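Local atomic coordinates of pseudoalteromonas arctica PAMC 21717 (Pseudoalteromonas arctica, PDB entry 5YL7), a protein that hydrolyses peptide bonds as a cold-active serine protease of the subtilase family, with several calcium ions bound to its fold. Residues I61-L64 against S65-N68; D203-S207 against A208-P212; I306-I309 against L310-T314; A319-T322 against S323-T326. All coordinates share one frame; numbering follows the deposited sequence.

Overall arrangement
The four contacts follow one another along the chain, each a local turn, cap or helix end within the subtilase fold. Contact 1 caps the short helix 64-67 just after strand 58-59, an outermost strand of the parallel sheet. Its centre lies about 27 Å from that of contact 2 and about 37 and 38 Å from those of contacts 3 and 4, across the middle of the chain. Contact 2 leads into strand 210-211, its centre about 15 Å from that of contact 4. Contacts 3 and 4 touch where T326 OG1 reaches K311 O and T314 OG1. Calcium near contact 1 and in contact 3, and the disulfide of contact 4, probably steady these peripheral parts.

Contact 1: I61-L64 against S65-N68; sequences ISNL and SVAN
N63 is the N-cap of the short helix 64-67, and its amide oxygen turns back onto the backbone N-H groups of S65 and V66 in the first turn. CG stands anti to the backbone N (chi1 176°), beside the carbonyl carbon, which brings OD1 in front of the opening turn. The stronger of the two capping bonds runs from V66 N to N63 OD1 at 3.1 Å, the donor tilted from the plane of the amide. A weak, bent bond from S65 N joins it at 2.9 Å from N63 OD1. Water 1 donates to the same oxygen and also bonds to S65 OG, 2.9 Å away. The N63 side chain crosses that of V66 at about a right angle, and V66 CG2 comes within 3.6 Å of N63 OD1.

The backbone continues the turn: A67 N meets N63 O at 2.9 Å, and N68 N closes a nearly straight bond of 3.1 Å to L64 O. N68 itself leaves the helix with positive phi, while its ND2 is held by G81 O. I61 CG2 packs on both V66 CG1 and A67 CB, at 3.8 Å from A67 CB. The A67 side chain lies about 4 Å from a bound calcium ion.

With two N-H groups and a water all directed at OD1, rotation of the amide is probably restricted, and the N-H groups of S65 and V66, which no preceding turn supplies with a carbonyl, gain an acceptor.

Contact 2: D203-S207 against A208-P212; sequences DNDNS and ANYNP
Y210 turns its ring back along the loop that precedes it, toward D203, D205 and N206. From CB, with CG anti to the carbonyl carbon (chi1 -63°), the ring passes with one face under the D203 carboxylate and one edge turned to N206 O. CD1 and CE1 lie beneath D203 OD2, which sits 3.2 Å from CD1, offset toward the rim. Carboxylate and ring are stacked, their planes 12° apart, and D203 OD2 is also held by N235 ND2. Along the edge, N206 O lies in the ring plane near CD2 and CE2, 3.2 Å from CD2. At the tip, OH donates to D205 OD2 over 2.7 Å, using the anti lone pair of that oxygen.

N206 folds the chain that carries the ring. Its OD1 accepts A208 N at 2.9 Å in an Asx turn, and its O accepts N209 N at 3.1 Å.

A phenylalanine in place of Y210 would probably leave D205 OD2 without this donor and let the end of the ring shift. The phenol O-H and the N235 amide each give a carboxylate a donor, which is likely to make two neighbouring acidic groups easier to keep in this surface loop before strand 210-211.

Contact 3: I306-I309 against L310-T314; sequences IESI and LKSTT. With CA (calcium ion), chain F.
Side chains and carbonyls of E307, S308 and I309 meet K311, S312 and T313 along the last turns of helix 303-312. Regular helical bonds come first: L310 N to I306 O and K311 N to E307 O, the latter 2.9 Å long. S312 N likewise reaches S308 O.

Hydroxyls add a second layer. S312 OG donates to S308 O at 2.7 Å, from the face of that carbonyl opposite to the one S312 N uses, so one oxygen is gripped by two donors. T313, the first residue to leave the helix, has OG1 between its backbone N and carbonyl carbon (chi1 65°), aimed at I309 O 2.8 Å away. The backbone N-H groups of S312 and T313 give that oxygen only weak bonds. A valine in place of T313 would probably leave I309 O, at the helix end, with these weak donors alone.

Apolar contacts face inward: I306 CG2 lies alongside L310 CD1 at 4.1 Å, and L310 packs on helix 280-297. T313 rests on A333, A334 and A337 of helix 331-338.

Metal coordination and charge make up the rest. E307 OE2 binds calcium at 2.5 Å, together with V218, D241 and waters, while OE1 accepts from water 3, itself a ligand. K311 runs alongside, its CD 3.8 Å from E307 CG. Its NZ bonds to D241 OD1 and to water 2, which donates weakly to E307 OE2.

Calcium, which links the helix to D241 just before strand 242-245, is likely to be the main counter-charge to both carboxylates, and the K311 ammonium probably adds to it.

Contact 4: A319-T322 against S323-T326; sequences ATCT and SCGT
C321 and C324 join across a tight loop by a disulfide, their SG atoms 2.1 Å apart, with two residues between them. C321 SG is roughly anti to its backbone N (chi1 -151°), whereas C324 SG lies beside its own N and anti to the carbonyl carbon. The CB atoms end 3.7 Å apart, C321 CB from C324 CB. The C-S-S-C torsion of -83° makes the bridge left-handed and lies close to the relaxed value near -90°, so the S-S bond itself shows little torsional strain. C324 CB also lies 3.6 Å from C321 O, as the short ring draws the two together.

T322 and S323 form the bend between the cysteines and turn their side chains to the other side of it. The CB of T322 leaves its backbone almost opposite to the CB of C321, and S323 follows T322 on that outer side. S323 has positive phi, and with T322 extended the bend resembles a type II turn. No hydrogen bond spans the two segments, so beyond the chain itself the disulfide is the link that closes the loop.

Both cysteines rest on R230, and C324 also on F317. In the chain the loop joins helix 303-312 to helix 331-338. Its far end is secured where T326 OG1 bonds to K311 O and T314 OG1 at the end of helix 303-312, and where T326 pairs through its backbone with D241, next to the edge strand 242-245 of the parallel sheet.

Contact 1: I61-L64 against S65-N68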
loop_
_atom_site.group_PDB
_atom_site.type_symbol
_atom_site.label_atom_id
_atom_site.label_comp_id
_atom_site.label_asym_id
_atom_site.label_seq_id
_atom_site.Cartn_x
_atom_site.Cartn_y
_atom_site.Cartn_z
ATOM N N ILE A 61 17.795 -1.358 -0.690
ATOM C CA ILE A 61 18.212 -2.637 -1.246
ATOM C C ILE A 61 19.757 -2.764 -1.265
ATOM O O ILE A 61 20.463 -1.964 -1.893
ATOM C CB ILE A 61 17.643 -2.922 -2.627
ATOM C CG1 ILE A 61 16.152 -2.833 -2.621
ATOM C CG2 ILE A 61 18.144 -4.299 -3.074
ATOM C CD1 ILE A 61 15.566 -2.917 -4.001
ATOM N N SER A 62 20.237 -3.730 -0.473
ATOM C CA SER A 62 21.720 -3.911 -0.308
ATOM C C SER A 62 22.313 -4.816 -1.372
ATOM O O SER A 62 23.484 -4.578 -1.776
ATOM C CB SER A 62 21.983 -4.508 1.119
ATOM O OG SER A 62 21.429 -3.792 2.140
ATOM N N ASN A 63 21.602 -5.794 -1.870
ATOM C CA ASN A 63 22.141 -6.740 -2.876
ATOM C C ASN A 63 22.115 -6.123 -4.246
ATOM O O ASN A 63 21.016 -5.676 -4.698
ATOM C CB ASN A 63 21.339 -8.013 -2.756
ATOM C CG ASN A 63 21.694 -9.061 -3.786
ATOM O OD1 ASN A 63 21.682 -8.866 -4.986
ATOM N ND2 ASN A 63 21.845 -10.281 -3.311
ATOM N N LEU A 64 23.240 -5.987 -4.912
ATOM C CA LEU A 64 23.319 -5.260 -6.146
ATOM C C LEU A 64 22.487 -5.929 -7.226
ATOM O O LEU A 64 21.938 -5.196 -8.063
ATOM C CB LEU A 64 24.822 -5.169 -6.614
ATOM C CG LEU A 64 25.401 -3.801 -6.129
ATOM C CD1 LEU A 64 25.580 -3.692 -4.635
ATOM C CD2 LEU A 64 26.725 -3.523 -6.831
ATOM N N SER A 65 22.393 -7.251 -7.235
ATOM C CA SER A 65 21.655 -7.943 -8.283
ATOM C C SER A 65 20.152 -7.617 -8.128
ATOM O O SER A 65 19.425 -7.452 -9.112
ATOM C CB SER A 65 21.862 -9.478 -8.225
ATOM O OG SER A 65 23.232 -9.624 -8.551
ATOM N N VAL A 66 19.664 -7.592 -6.907
ATOM C CA VAL A 66 18.269 -7.296 -6.620
ATOM C C VAL A 66 18.054 -5.816 -6.935
ATOM O O VAL A 66 17.027 -5.430 -7.556
ATOM C CB VAL A 66 17.930 -7.589 -5.163
ATOM C CG1 VAL A 66 16.528 -7.197 -4.839
ATOM C CG2 VAL A 66 18.105 -9.102 -4.873
ATOM N N ALA A 67 18.956 -4.955 -6.545
ATOM C CA ALA A 67 18.789 -3.521 -6.647
ATOM C C ALA A 67 18.664 -3.083 -8.106
ATOM O O ALA A 67 17.885 -2.179 -8.419
ATOM C CB ALA A 67 19.969 -2.798 -6.059
ATOM N N ASN A 68 19.469 -3.616 -9.033
ATOM C CA ASN A 68 19.344 -3.370 -10.437
ATOM C C ASN A 68 19.494 -1.906 -10.701
ATOM O O ASN A 68 18.862 -1.412 -11.657
ATOM C CB ASN A 68 18.006 -3.899 -10.992
ATOM C CG ASN A 68 17.907 -3.867 -12.495
ATOM O OD1 ASN A 68 18.912 -4.092 -13.197
ATOM N ND2 ASN A 68 16.753 -3.541 -13.040
HETATM O O HOH W 1 24.614 -9.065 -6.032
#

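Contact 2: D203-S207 against A208-P212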
loop_
_atom_site.group_PDB
_atom_site.type_symbol
_atom_site.label_atom_id
_atom_site.label_comp_id
_atom_site.label_asym_id
_atom_site.label_seq_id
_atom_site.Cartn_x
_atom_site.Cartn_y
_atom_site.Cartn_z
ATOM N N ASP A 203 -2.740 -16.065 -1.109
ATOM C CA ASP A 203 -2.620 -17.555 -1.195
ATOM C C ASP A 203 -3.916 -18.234 -0.976
ATOM O O ASP A 203 -3.951 -19.503 -0.853
ATOM C CB ASP A 203 -1.538 -17.968 -0.141
ATOM C CG ASP A 203 -0.298 -16.926 -0.094
ATOM O OD1 ASP A 203 0.557 -17.289 -0.928
ATOM O OD2 ASP A 203 -0.133 -15.804 0.651
ATOM N N ASN A 204 -5.061 -17.592 -0.781
ATOM C CA ASN A 204 -6.292 -18.203 -0.453
ATOM C C ASN A 204 -6.053 -19.157 0.713
ATOM O O ASN A 204 -6.575 -20.313 0.713
ATOM C CB ASN A 204 -6.960 -18.946 -1.644
ATOM C CG ASN A 204 -8.288 -19.457 -1.334
ATOM O OD1 ASN A 204 -9.065 -18.975 -0.547
ATOM N ND2 ASN A 204 -8.648 -20.625 -2.012
ATOM N N ASP A 205 -5.401 -18.667 1.758
ATOM C CA ASP A 205 -4.990 -19.538 2.839
ATOM C C ASP A 205 -5.078 -18.745 4.138
ATOM O O ASP A 205 -5.346 -17.553 4.206
ATOM C CB ASP A 205 -3.566 -20.050 2.558
ATOM C CG ASP A 205 -3.070 -21.258 3.455
ATOM O OD1 ASP A 205 -3.884 -21.884 4.050
ATOM O OD2 ASP A 205 -1.857 -21.365 3.370
ATOM N N ASN A 206 -4.796 -19.437 5.232
ATOM C CA ASN A 206 -4.822 -18.849 6.598
ATOM C C ASN A 206 -3.718 -17.838 6.780
ATOM O O ASN A 206 -2.505 -18.050 6.684
ATOM C CB ASN A 206 -4.631 -19.996 7.608
ATOM C CG ASN A 206 -4.669 -19.603 9.050
ATOM O OD1 ASN A 206 -4.776 -18.440 9.395
ATOM N ND2 ASN A 206 -4.540 -20.641 9.934
ATOM N N SER A 207 -4.116 -16.598 7.054
ATOM C CA SER A 207 -3.259 -15.459 7.219
ATOM C C SER A 207 -2.344 -15.540 8.404
ATOM O O SER A 207 -1.372 -14.841 8.428
ATOM C CB SER A 207 -4.135 -14.203 7.287
ATOM O OG SER A 207 -5.010 -14.254 8.382
ATOM N N ALA A 208 -2.585 -16.500 9.304
ATOM C CA ALA A 208 -1.634 -16.768 10.414
ATOM C C ALA A 208 -0.298 -17.112 9.907
ATOM O O ALA A 208 0.723 -16.903 10.586
ATOM C CB ALA A 208 -2.136 -17.921 11.259
ATOM N N ASN A 209 -0.153 -17.636 8.689
ATOM C CA ASN A 209 1.075 -18.162 8.217
ATOM C C ASN A 209 1.782 -17.421 7.139
ATOM O O ASN A 209 2.661 -17.906 6.440
ATOM C CB ASN A 209 0.795 -19.601 7.767
ATOM C CG ASN A 209 0.317 -20.452 8.964
ATOM O OD1 ASN A 209 0.837 -20.286 10.117
ATOM N ND2 ASN A 209 -0.665 -21.248 8.719
ATOM N N TYR A 210 1.502 -16.116 7.084
ATOM C CA TYR A 210 2.010 -15.209 6.094
ATOM C C TYR A 210 2.479 -13.896 6.771
ATOM O O TYR A 210 1.705 -13.315 7.531
ATOM C CB TYR A 210 1.013 -14.940 4.959
ATOM C CG TYR A 210 0.701 -16.200 4.198
ATOM C CD1 TYR A 210 1.559 -16.656 3.199
ATOM C CD2 TYR A 210 -0.273 -17.048 4.595
ATOM C CE1 TYR A 210 1.291 -17.880 2.592
ATOM C CE2 TYR A 210 -0.528 -18.306 4.001
ATOM C CZ TYR A 210 0.294 -18.618 2.973
ATOM O OH TYR A 210 0.057 -19.843 2.282
ATOM N N ASN A 211 3.698 -13.538 6.520
ATOM C CA ASN A 211 4.340 -12.372 7.130
ATOM C C ASN A 211 4.467 -11.233 6.125
ATOM O O ASN A 211 4.576 -11.545 4.900
ATOM C CB ASN A 211 5.750 -12.774 7.730
ATOM C CG ASN A 211 6.704 -13.268 6.715
ATOM O OD1 ASN A 211 7.311 -12.501 5.986
ATOM N ND2 ASN A 211 6.776 -14.561 6.577
ATOM N N PRO A 212 4.611 -9.991 6.490
ATOM C CA PRO A 212 4.560 -9.509 7.878
ATOM C C PRO A 212 3.158 -9.257 8.382
ATOM O O PRO A 212 2.995 -8.753 9.507
ATOM C CB PRO A 212 5.370 -8.208 7.799
ATOM C CG PRO A 212 5.118 -7.702 6.378
ATOM C CD PRO A 212 5.064 -8.953 5.540
#

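Contact 3: I306-I309 against L310-T314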
loop_
_atom_site.group_PDB
_atom_site.type_symbol
_atom_site.label_atom_id
_atom_site.label_comp_id
_atom_site.label_asym_id
_atom_site.label_seq_id
_atom_site.Cartn_x
_atom_site.Cartn_y
_atom_site.Cartn_z
ATOM N N ILE A 306 -5.577 4.599 15.738
ATOM C CA ILE A 306 -5.898 4.520 14.312
ATOM C C ILE A 306 -6.397 3.156 13.935
ATOM O O ILE A 306 -7.428 3.026 13.250
ATOM C CB ILE A 306 -4.743 5.000 13.434
ATOM C CG1 ILE A 306 -4.332 6.417 13.755
ATOM C CG2 ILE A 306 -5.067 4.740 11.975
ATOM C CD1 ILE A 306 -3.074 6.890 13.022
ATOM N N GLU A 307 -5.725 2.112 14.407
ATOM C CA GLU A 307 -6.214 0.750 14.149
ATOM C C GLU A 307 -7.640 0.586 14.690
ATOM O O GLU A 307 -8.502 -0.015 14.067
ATOM C CB GLU A 307 -5.258 -0.272 14.730
ATOM C CG GLU A 307 -5.718 -1.720 14.526
ATOM C CD GLU A 307 -4.692 -2.735 14.766
ATOM O OE1 GLU A 307 -3.584 -2.456 15.281
ATOM O OE2 GLU A 307 -4.961 -3.933 14.455
ATOM N N SER A 308 -7.847 1.050 15.931
ATOM C CA SER A 308 -9.191 0.926 16.551
ATOM C C SER A 308 -10.218 1.651 15.728
ATOM O O SER A 308 -11.335 1.100 15.513
ATOM C CB SER A 308 -9.121 1.357 17.942
ATOM O OG SER A 308 -10.475 1.177 18.504
ATOM N N ILE A 309 -9.992 2.837 15.269
ATOM C CA ILE A 309 -10.954 3.567 14.460
ATOM C C ILE A 309 -11.227 2.834 13.188
ATOM O O ILE A 309 -12.408 2.633 12.797
ATOM C CB ILE A 309 -10.464 5.038 14.188
ATOM C CG1 ILE A 309 -10.512 5.847 15.460
ATOM C CG2 ILE A 309 -11.330 5.681 13.118
ATOM C CD1 ILE A 309 -9.691 7.129 15.424
ATOM N N LEU A 310 -10.204 2.341 12.485
ATOM C CA LEU A 310 -10.384 1.591 11.226
ATOM C C LEU A 310 -11.259 0.389 11.490
ATOM O O LEU A 310 -12.192 0.096 10.720
ATOM C CB LEU A 310 -9.060 1.129 10.691
ATOM C CG LEU A 310 -8.199 2.230 10.037
ATOM C CD1 LEU A 310 -6.746 1.717 9.850
ATOM C CD2 LEU A 310 -8.744 2.708 8.693
ATOM N N LYS A 311 -10.970 -0.397 12.532
ATOM C CA LYS A 311 -11.666 -1.654 12.829
ATOM C C LYS A 311 -13.089 -1.389 13.319
ATOM O O LYS A 311 -13.986 -2.178 13.024
ATOM C CB LYS A 311 -10.929 -2.459 13.855
ATOM C CG LYS A 311 -9.583 -3.011 13.332
ATOM C CD LYS A 311 -8.825 -3.878 14.369
ATOM C CE LYS A 311 -9.563 -5.148 14.563
ATOM N NZ LYS A 311 -8.661 -6.150 15.224
ATOM N N SER A 312 -13.282 -0.316 14.066
ATOM C CA SER A 312 -14.580 -0.121 14.741
ATOM C C SER A 312 -15.605 0.510 13.858
ATOM O O SER A 312 -16.776 0.556 14.246
ATOM C CB SER A 312 -14.388 0.695 16.014
ATOM O OG SER A 312 -13.441 0.188 16.929
ATOM N N THR A 313 -15.237 1.064 12.708
ATOM C CA THR A 313 -16.127 1.799 11.816
ATOM C C THR A 313 -16.385 1.135 10.495
ATOM O O THR A 313 -16.927 1.737 9.591
ATOM C CB THR A 313 -15.635 3.251 11.603
ATOM O OG1 THR A 313 -14.374 3.193 10.922
ATOM C CG2 THR A 313 -15.487 3.989 12.913
ATOM N N THR A 314 -15.978 -0.126 10.349
ATOM C CA THR A 314 -16.175 -0.818 9.087
ATOM C C THR A 314 -17.715 -1.052 8.840
ATOM O O THR A 314 -18.522 -1.048 9.798
ATOM C CB THR A 314 -15.489 -2.177 9.049
ATOM O OG1 THR A 314 -15.937 -2.954 10.176
ATOM C CG2 THR A 314 -14.028 -2.098 9.066
HETATM CA CA CA F . -3.853 -6.125 14.105
HETATM O O HOH W 2 -6.727 -4.777 16.840
HETATM O O HOH W 3 -2.528 -4.920 15.888
HETATM O O HOH W 4 -5.507 -8.455 14.339
HETATM O O HOH W 5 -4.800 -7.030 16.094
HETATM O O HOH W 6 -3.826 -8.435 13.284
HETATM O O HOH W 7 -1.620 -7.262 14.498
#

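Contact 4: A319-T322 against S323-T326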
loop_
_atom_site.group_PDB
_atom_site.type_symbol
_atom_site.label_atom_id
_atom_site.label_comp_id
_atom_site.label_asym_id
_atom_site.label_seq_id
_atom_site.Cartn_x
_atom_site.Cartn_y
_atom_site.Cartn_z
ATOM N N ALA A 319 -21.448 -9.584 0.408
ATOM C CA ALA A 319 -21.278 -10.934 -0.033
ATOM C C ALA A 319 -20.321 -11.632 0.907
ATOM O O ALA A 319 -19.512 -10.943 1.601
ATOM C CB ALA A 319 -20.812 -10.963 -1.484
ATOM N N THR A 320 -20.283 -12.938 0.844
ATOM C CA THR A 320 -19.540 -13.768 1.799
ATOM C C THR A 320 -18.032 -13.230 1.898
ATOM O O THR A 320 -17.353 -13.163 0.872
ATOM C CB THR A 320 -19.427 -15.248 1.219
ATOM O OG1 THR A 320 -20.732 -15.788 0.826
ATOM C CG2 THR A 320 -18.818 -16.211 2.233
ATOM N N CYS A 321 -17.626 -13.023 3.159
ATOM C CA CYS A 321 -16.197 -12.794 3.429
ATOM C C CYS A 321 -15.899 -13.436 4.774
ATOM O O CYS A 321 -16.005 -12.723 5.799
ATOM C CB CYS A 321 -15.849 -11.302 3.357
ATOM S SG CYS A 321 -14.174 -10.893 2.870
ATOM N N THR A 322 -15.430 -14.692 4.679
ATOM C CA THR A 322 -15.200 -15.409 5.906
ATOM C C THR A 322 -13.815 -14.990 6.501
ATOM O O THR A 322 -12.811 -15.063 5.815
ATOM C CB THR A 322 -15.278 -16.931 5.768
ATOM O OG1 THR A 322 -16.291 -17.365 4.815
ATOM C CG2 THR A 322 -15.567 -17.553 7.153
ATOM N N SER A 323 -13.871 -14.684 7.747
ATOM C CA SER A 323 -12.639 -14.304 8.467
ATOM C C SER A 323 -11.847 -13.198 7.789
ATOM O O SER A 323 -10.652 -13.295 7.562
ATOM C CB SER A 323 -11.763 -15.473 8.712
ATOM O OG SER A 323 -12.477 -16.506 9.488
ATOM N N CYS A 324 -12.588 -12.156 7.453
ATOM C CA CYS A 324 -12.111 -11.003 6.714
ATOM C C CYS A 324 -12.055 -9.783 7.617
ATOM O O CYS A 324 -12.121 -8.608 7.125
ATOM C CB CYS A 324 -13.009 -10.676 5.570
ATOM S SG CYS A 324 -12.976 -11.878 4.230
ATOM N N GLY A 325 -11.876 -9.934 8.923
ATOM C CA GLY A 325 -11.833 -8.833 9.831
ATOM C C GLY A 325 -13.224 -8.337 10.107
ATOM O O GLY A 325 -14.227 -9.009 9.884
ATOM N N THR A 326 -13.333 -7.108 10.607
ATOM C CA THR A 326 -14.613 -6.653 11.152
ATOM C C THR A 326 -15.558 -6.247 10.087
ATOM O O THR A 326 -16.772 -6.018 10.415
ATOM C CB THR A 326 -14.418 -5.498 12.153
ATOM O OG1 THR A 326 -13.929 -4.364 11.435
ATOM C CG2 THR A 326 -13.499 -5.864 13.258
#